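Local coordinates for protein bacteriophage virulence determinant (Salmonella enterica subsp. enterica serovar Typhimurium str. 14028S, PDB 6GGR) that probably acts as a zinc metalloprotease effector of the PipA family, delivered into host cells to cleave NF-kappaB transcription factors, at residues 178-192 with 199-211. Sequence-based numbering, arbitrary orientation.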
loop_
_atom_site.group_PDB
_atom_site.type_symbol
_atom_site.label_atom_id
_atom_site.label_comp_id
_atom_site.label_asym_id
_atom_site.label_seq_id
_atom_site.Cartn_x
_atom_site.Cartn_y
_atom_site.Cartn_z
ATOM N N LYS B 178 8.483 0.279 9.340
ATOM C CA LYS B 178 9.911 0.071 9.119
ATOM C C LYS B 178 10.638 0.032 10.457
ATOM O O LYS B 178 10.776 1.061 11.126
ATOM C CB LYS B 178 10.475 1.190 8.246
ATOM C CG LYS B 178 9.914 1.241 6.838
ATOM C CD LYS B 178 10.510 0.153 5.965
ATOM C CE LYS B 178 9.705 -0.033 4.689
ATOM N NZ LYS B 178 10.291 -1.079 3.807
ATOM N N GLU B 179 11.110 -1.148 10.849
ATOM C CA GLU B 179 11.997 -1.289 11.997
ATOM C C GLU B 179 13.223 -2.076 11.564
ATOM O O GLU B 179 13.115 -3.246 11.184
ATOM C CB GLU B 179 11.307 -1.976 13.177
ATOM C CG GLU B 179 12.223 -2.103 14.384
ATOM C CD GLU B 179 11.569 -2.779 15.571
ATOM O OE1 GLU B 179 10.411 -3.237 15.450
ATOM O OE2 GLU B 179 12.224 -2.855 16.633
ATOM N N ASP B 180 14.378 -1.420 11.601
ATOM C CA ASP B 180 15.663 -2.091 11.465
ATOM C C ASP B 180 15.721 -3.369 12.297
ATOM O O ASP B 180 15.492 -3.350 13.511
ATOM C CB ASP B 180 16.774 -1.133 11.894
ATOM C CG ASP B 180 16.978 -0.014 10.903
ATOM O OD1 ASP B 180 16.474 -0.127 9.766
ATOM O OD2 ASP B 180 17.664 0.967 11.258
ATOM N N SER B 181 16.033 -4.481 11.632
ATOM C CA SER B 181 16.315 -5.763 12.270
ATOM C C SER B 181 15.099 -6.397 12.940
ATOM O O SER B 181 15.258 -7.285 13.783
ATOM C CB SER B 181 17.435 -5.636 13.306
ATOM O OG SER B 181 16.942 -5.079 14.513
ATOM N N ASN B 182 13.883 -5.958 12.610
ATOM C CA ASN B 182 12.673 -6.649 13.054
ATOM C C ASN B 182 11.795 -6.898 11.834
ATOM O O ASN B 182 11.477 -5.950 11.097
ATOM C CB ASN B 182 11.902 -5.852 14.113
ATOM C CG ASN B 182 10.773 -6.658 14.750
ATOM O OD1 ASN B 182 9.639 -6.639 14.278
ATOM N ND2 ASN B 182 11.087 -7.374 15.822
ATOM N N PRO B 183 11.372 -8.143 11.586
ATOM C CA PRO B 183 10.615 -8.434 10.356
ATOM C C PRO B 183 9.180 -7.924 10.365
ATOM O O PRO B 183 8.545 -7.920 9.301
ATOM C CB PRO B 183 10.654 -9.966 10.282
ATOM C CG PRO B 183 10.775 -10.400 11.701
ATOM C CD PRO B 183 11.590 -9.355 12.396
ATOM N N ARG B 184 8.648 -7.502 11.511
ATOM C CA ARG B 184 7.259 -7.072 11.624
ATOM C C ARG B 184 7.111 -5.578 11.871
ATOM O O ARG B 184 6.269 -4.929 11.246
ATOM C CB ARG B 184 6.560 -7.844 12.755
ATOM C CG ARG B 184 6.428 -9.341 12.511
ATOM C CD ARG B 184 6.022 -10.066 13.782
ATOM N NE ARG B 184 7.044 -9.950 14.821
ATOM C CZ ARG B 184 8.059 -10.793 14.984
ATOM N NH1 ARG B 184 8.206 -11.836 14.176
ATOM N NH2 ARG B 184 8.934 -10.595 15.963
ATOM N N GLY B 185 7.897 -5.014 12.784
ATOM C CA GLY B 185 7.740 -3.631 13.162
ATOM C C GLY B 185 6.739 -3.477 14.291
ATOM O O GLY B 185 6.024 -4.418 14.648
ATOM N N PRO B 186 6.658 -2.272 14.863
ATOM C CA PRO B 186 5.806 -2.081 16.049
ATOM C C PRO B 186 4.314 -2.145 15.761
ATOM O O PRO B 186 3.548 -2.596 16.622
ATOM C CB PRO B 186 6.217 -0.689 16.546
ATOM C CG PRO B 186 6.697 0.015 15.325
ATOM C CD PRO B 186 7.352 -1.035 14.471
ATOM N N VAL B 187 3.868 -1.693 14.588
ATOM C CA VAL B 187 2.435 -1.631 14.317
ATOM C C VAL B 187 1.865 -3.026 14.107
ATOM O O VAL B 187 0.765 -3.340 14.579
ATOM C CB VAL B 187 2.171 -0.715 13.108
ATOM C CG1 VAL B 187 0.698 -0.750 12.700
ATOM C CG2 VAL B 187 2.589 0.701 13.448
ATOM N N VAL B 188 2.590 -3.878 13.381
ATOM C CA VAL B 188 2.149 -5.257 13.197
ATOM C C VAL B 188 2.051 -5.960 14.545
ATOM O O VAL B 188 1.050 -6.616 14.853
ATOM C CB VAL B 188 3.097 -5.997 12.236
ATOM C CG1 VAL B 188 2.798 -7.495 12.221
ATOM C CG2 VAL B 188 2.979 -5.418 10.823
ATOM N N GLU B 189 3.085 -5.828 15.376
ATOM C CA GLU B 189 3.088 -6.541 16.648
ATOM C C GLU B 189 1.937 -6.075 17.532
ATOM O O GLU B 189 1.207 -6.896 18.099
ATOM C CB GLU B 189 4.436 -6.369 17.352
ATOM C CG GLU B 189 5.590 -7.009 16.585
ATOM C CD GLU B 189 6.692 -7.536 17.482
ATOM O OE1 GLU B 189 6.660 -7.263 18.699
ATOM O OE2 GLU B 189 7.596 -8.227 16.961
ATOM N N TYR B 190 1.751 -4.758 17.647
ATOM C CA TYR B 190 0.586 -4.226 18.351
ATOM C C TYR B 190 -0.704 -4.797 17.781
ATOM O O TYR B 190 -1.577 -5.259 18.524
ATOM C CB TYR B 190 0.563 -2.696 18.253
ATOM C CG TYR B 190 1.300 -1.955 19.345
ATOM C CD1 TYR B 190 1.168 -2.318 20.681
ATOM C CD2 TYR B 190 2.113 -0.873 19.040
ATOM C CE1 TYR B 190 1.834 -1.629 21.679
ATOM C CE2 TYR B 190 2.786 -0.180 20.030
ATOM C CZ TYR B 190 2.643 -0.561 21.346
ATOM O OH TYR B 190 3.311 0.130 22.331
ATOM N N THR B 191 -0.845 -4.762 16.453
ATOM C CA THR B 191 -2.067 -5.248 15.828
ATOM C C THR B 191 -2.285 -6.725 16.132
ATOM O O THR B 191 -3.402 -7.135 16.470
ATOM C CB THR B 191 -2.017 -4.994 14.317
ATOM O OG1 THR B 191 -1.870 -3.587 14.077
ATOM C CG2 THR B 191 -3.287 -5.473 13.635
ATOM N N ASN B 192 -1.227 -7.538 16.045
ATOM C CA ASN B 192 -1.355 -8.956 16.378
ATOM C C ASN B 192 -1.884 -9.143 17.796
ATOM O O ASN B 192 -2.777 -9.964 18.036
ATOM C CB ASN B 192 -0.009 -9.664 16.230
ATOM C CG ASN B 192 0.387 -9.890 14.780
ATOM O OD1 ASN B 192 -0.426 -9.764 13.865
ATOM N ND2 ASN B 192 1.645 -10.253 14.571
ATOM N N GLY B 199 -10.213 -11.661 20.712
ATOM C CA GLY B 199 -10.790 -12.916 20.285
ATOM C C GLY B 199 -10.818 -13.097 18.786
ATOM O O GLY B 199 -11.593 -13.917 18.285
ATOM N N HIS B 200 -10.007 -12.344 18.052
ATOM C CA HIS B 200 -9.913 -12.513 16.608
ATOM C C HIS B 200 -9.095 -13.759 16.283
ATOM O O HIS B 200 -7.965 -13.915 16.755
ATOM C CB HIS B 200 -9.284 -11.275 15.974
ATOM C CG HIS B 200 -9.637 -11.094 14.531
ATOM N ND1 HIS B 200 -8.962 -11.737 13.516
ATOM C CD2 HIS B 200 -10.597 -10.349 13.934
ATOM C CE1 HIS B 200 -9.487 -11.391 12.353
ATOM N NE2 HIS B 200 -10.480 -10.549 12.580
ATOM N N THR B 201 -9.668 -14.640 15.462
ATOM C CA THR B 201 -9.100 -15.963 15.213
ATOM C C THR B 201 -7.921 -15.945 14.242
ATOM O O THR B 201 -7.147 -16.910 14.217
ATOM C CB THR B 201 -10.202 -16.887 14.674
ATOM O OG1 THR B 201 -11.236 -17.015 15.657
ATOM C CG2 THR B 201 -9.663 -18.276 14.325
ATOM N N SER B 202 -7.768 -14.891 13.450
ATOM C CA SER B 202 -6.770 -14.900 12.387
ATOM C C SER B 202 -5.390 -15.216 12.963
ATOM O O SER B 202 -5.060 -14.756 14.062
ATOM C CB SER B 202 -6.737 -13.550 11.669
ATOM O OG SER B 202 -6.206 -12.532 12.503
ATOM N N PRO B 203 -4.562 -15.991 12.260
ATOM C CA PRO B 203 -3.203 -16.215 12.745
ATOM C C PRO B 203 -2.440 -14.911 12.794
ATOM O O PRO B 203 -2.659 -14.013 11.961
ATOM C CB PRO B 203 -2.610 -17.176 11.700
ATOM C CG PRO B 203 -3.763 -17.716 10.934
ATOM C CD PRO B 203 -4.814 -16.669 10.978
ATOM N N PRO B 204 -1.529 -14.755 13.753
ATOM C CA PRO B 204 -0.758 -13.509 13.818
ATOM C C PRO B 204 0.170 -13.355 12.623
ATOM O O PRO B 204 0.615 -14.328 12.011
ATOM C CB PRO B 204 0.023 -13.633 15.129
ATOM C CG PRO B 204 0.038 -15.078 15.439
ATOM C CD PRO B 204 -1.209 -15.664 14.865
ATOM N N ARG B 205 0.460 -12.098 12.303
ATOM C CA ARG B 205 1.266 -11.745 11.140
ATOM C C ARG B 205 2.737 -11.804 11.527
ATOM O O ARG B 205 3.209 -10.988 12.323
ATOM C CB ARG B 205 0.873 -10.355 10.652
ATOM C CG ARG B 205 1.581 -9.872 9.405
ATOM C CD ARG B 205 1.079 -8.484 9.069
ATOM N NE ARG B 205 1.590 -7.969 7.806
ATOM C CZ ARG B 205 1.316 -6.754 7.344
ATOM N NH1 ARG B 205 0.533 -5.935 8.044
ATOM N NH2 ARG B 205 1.819 -6.357 6.182
ATOM N N ILE B 206 3.470 -12.764 10.953
ATOM C CA ILE B 206 4.854 -13.006 11.348
ATOM C C ILE B 206 5.843 -12.103 10.631
ATOM O O ILE B 206 7.000 -12.003 11.067
ATOM C CB ILE B 206 5.247 -14.479 11.109
ATOM C CG1 ILE B 206 5.289 -14.800 9.608
ATOM C CG2 ILE B 206 4.276 -15.404 11.836
ATOM C CD1 ILE B 206 5.702 -16.227 9.290
ATOM N N ALA B 207 5.435 -11.445 9.546
ATOM C CA ALA B 207 6.325 -10.566 8.802
ATOM C C ALA B 207 5.491 -9.522 8.076
ATOM O O ALA B 207 4.350 -9.782 7.684
ATOM C CB ALA B 207 7.181 -11.348 7.802
ATOM N N TYR B 208 6.076 -8.337 7.902
ATOM C CA TYR B 208 5.379 -7.275 7.184
ATOM C C TYR B 208 5.345 -7.557 5.685
ATOM O O TYR B 208 4.301 -7.395 5.044
ATOM C CB TYR B 208 6.038 -5.924 7.465
ATOM C CG TYR B 208 5.312 -4.758 6.838
ATOM C CD1 TYR B 208 4.183 -4.215 7.438
ATOM C CD2 TYR B 208 5.755 -4.197 5.646
ATOM C CE1 TYR B 208 3.514 -3.150 6.870
ATOM C CE2 TYR B 208 5.093 -3.131 5.070
ATOM C CZ TYR B 208 3.974 -2.611 5.687
ATOM O OH TYR B 208 3.305 -1.549 5.125
ATOM N N GLU B 209 6.466 -7.985 5.114
ATOM C CA GLU B 209 6.543 -8.340 3.706
ATOM C C GLU B 209 6.723 -9.845 3.556
ATOM O O GLU B 209 7.105 -10.546 4.497
ATOM C CB GLU B 209 7.690 -7.592 3.015
ATOM C CG GLU B 209 7.244 -6.309 2.307
ATOM C CD GLU B 209 8.193 -5.141 2.516
ATOM O OE1 GLU B 209 9.316 -5.356 3.017
ATOM O OE2 GLU B 209 7.808 -4.000 2.180
ATOM N N PHE B 210 6.429 -10.337 2.355
ATOM C CA PHE B 210 6.519 -11.759 2.073
ATOM C C PHE B 210 7.974 -12.185 1.890
ATOM O O PHE B 210 8.883 -11.363 1.750
ATOM C CB PHE B 210 5.719 -12.113 0.819
ATOM C CG PHE B 210 4.238 -12.170 1.040
ATOM C CD1 PHE B 210 3.684 -13.160 1.836
ATOM C CD2 PHE B 210 3.397 -11.247 0.439
ATOM C CE1 PHE B 210 2.320 -13.220 2.042
ATOM C CE2 PHE B 210 2.030 -11.304 0.639
ATOM C CZ PHE B 210 1.491 -12.293 1.443
ATOM N N SER B 211 8.184 -13.499 1.889
ATOM C CA SER B 211 9.480 -14.074 1.547
ATOM C C SER B 211 9.318 -15.516 1.076
ATOM O O SER B 211 9.057 -15.767 -0.101
ATOM C CB SER B 211 10.433 -14.015 2.742
ATOM O OG SER B 211 11.096 -12.763 2.806
#
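Asn192, on helix 186-197, uses its side-chain amide as a backbone would, gripping both polar main-chain atoms of Arg205, a residue of the C-terminal tail that returns past the same helix. The two bonds differ in quality of aim. Asn192 ND2 sends its hydrogen to Arg205 O (2.8 Å) with the acceptor in the amide plane. Arg205 N, by contrast, reaches Asn192 OD1 at 2.9 Å, almost at right angles to the C=O bond and from above its plane. Arg162 also donates to OD1 and His18 bonds ND2, so the buried amide is fixed in rotation.

One turn earlier, Val188 presents its two methyls to the extended Arg205 chain. Val188 CG1 lies on the aliphatic part, 3.7 Å from Arg205 CD. Val188 CG2 sits over the guanidinium face of Arg205 and also meets the Tyr208 ring at its edge, 3.8 Å from Tyr208 CD1. Arg205, fully extended from CG to NE and leaving the main chain on the side away from its N (chi1 -177°), brings its NH2 to Tyr208 O, on a lone pair, at 2.9 Å. The same NH2 bonds the backbone of the bound partner protein.

In the loop that enters the helix, Pro183 O accepts from Tyr208 N (2.9 Å), clasping the tail to that loop. Arg184 lays CG and CD against the carbonyls of Ile206 and Arg205, and NH1 adds a weak bond to Ile206 O. Arg184 NE and NH2 both grip Glu189 OE2, side-on, in a salt bridge; the second carboxylate oxygen, OE1, pairs with Arg26.

Seen as a whole, the tail is strapped beside a metal site: Arg205 packs near His166 and Tyr208 near Asp177, which with His170 are the zinc ligands, although no zinc is bound to this chain. The arrangement is consistent with a wall of the substrate cleft in an HxxxH-type zinc metalloprotease.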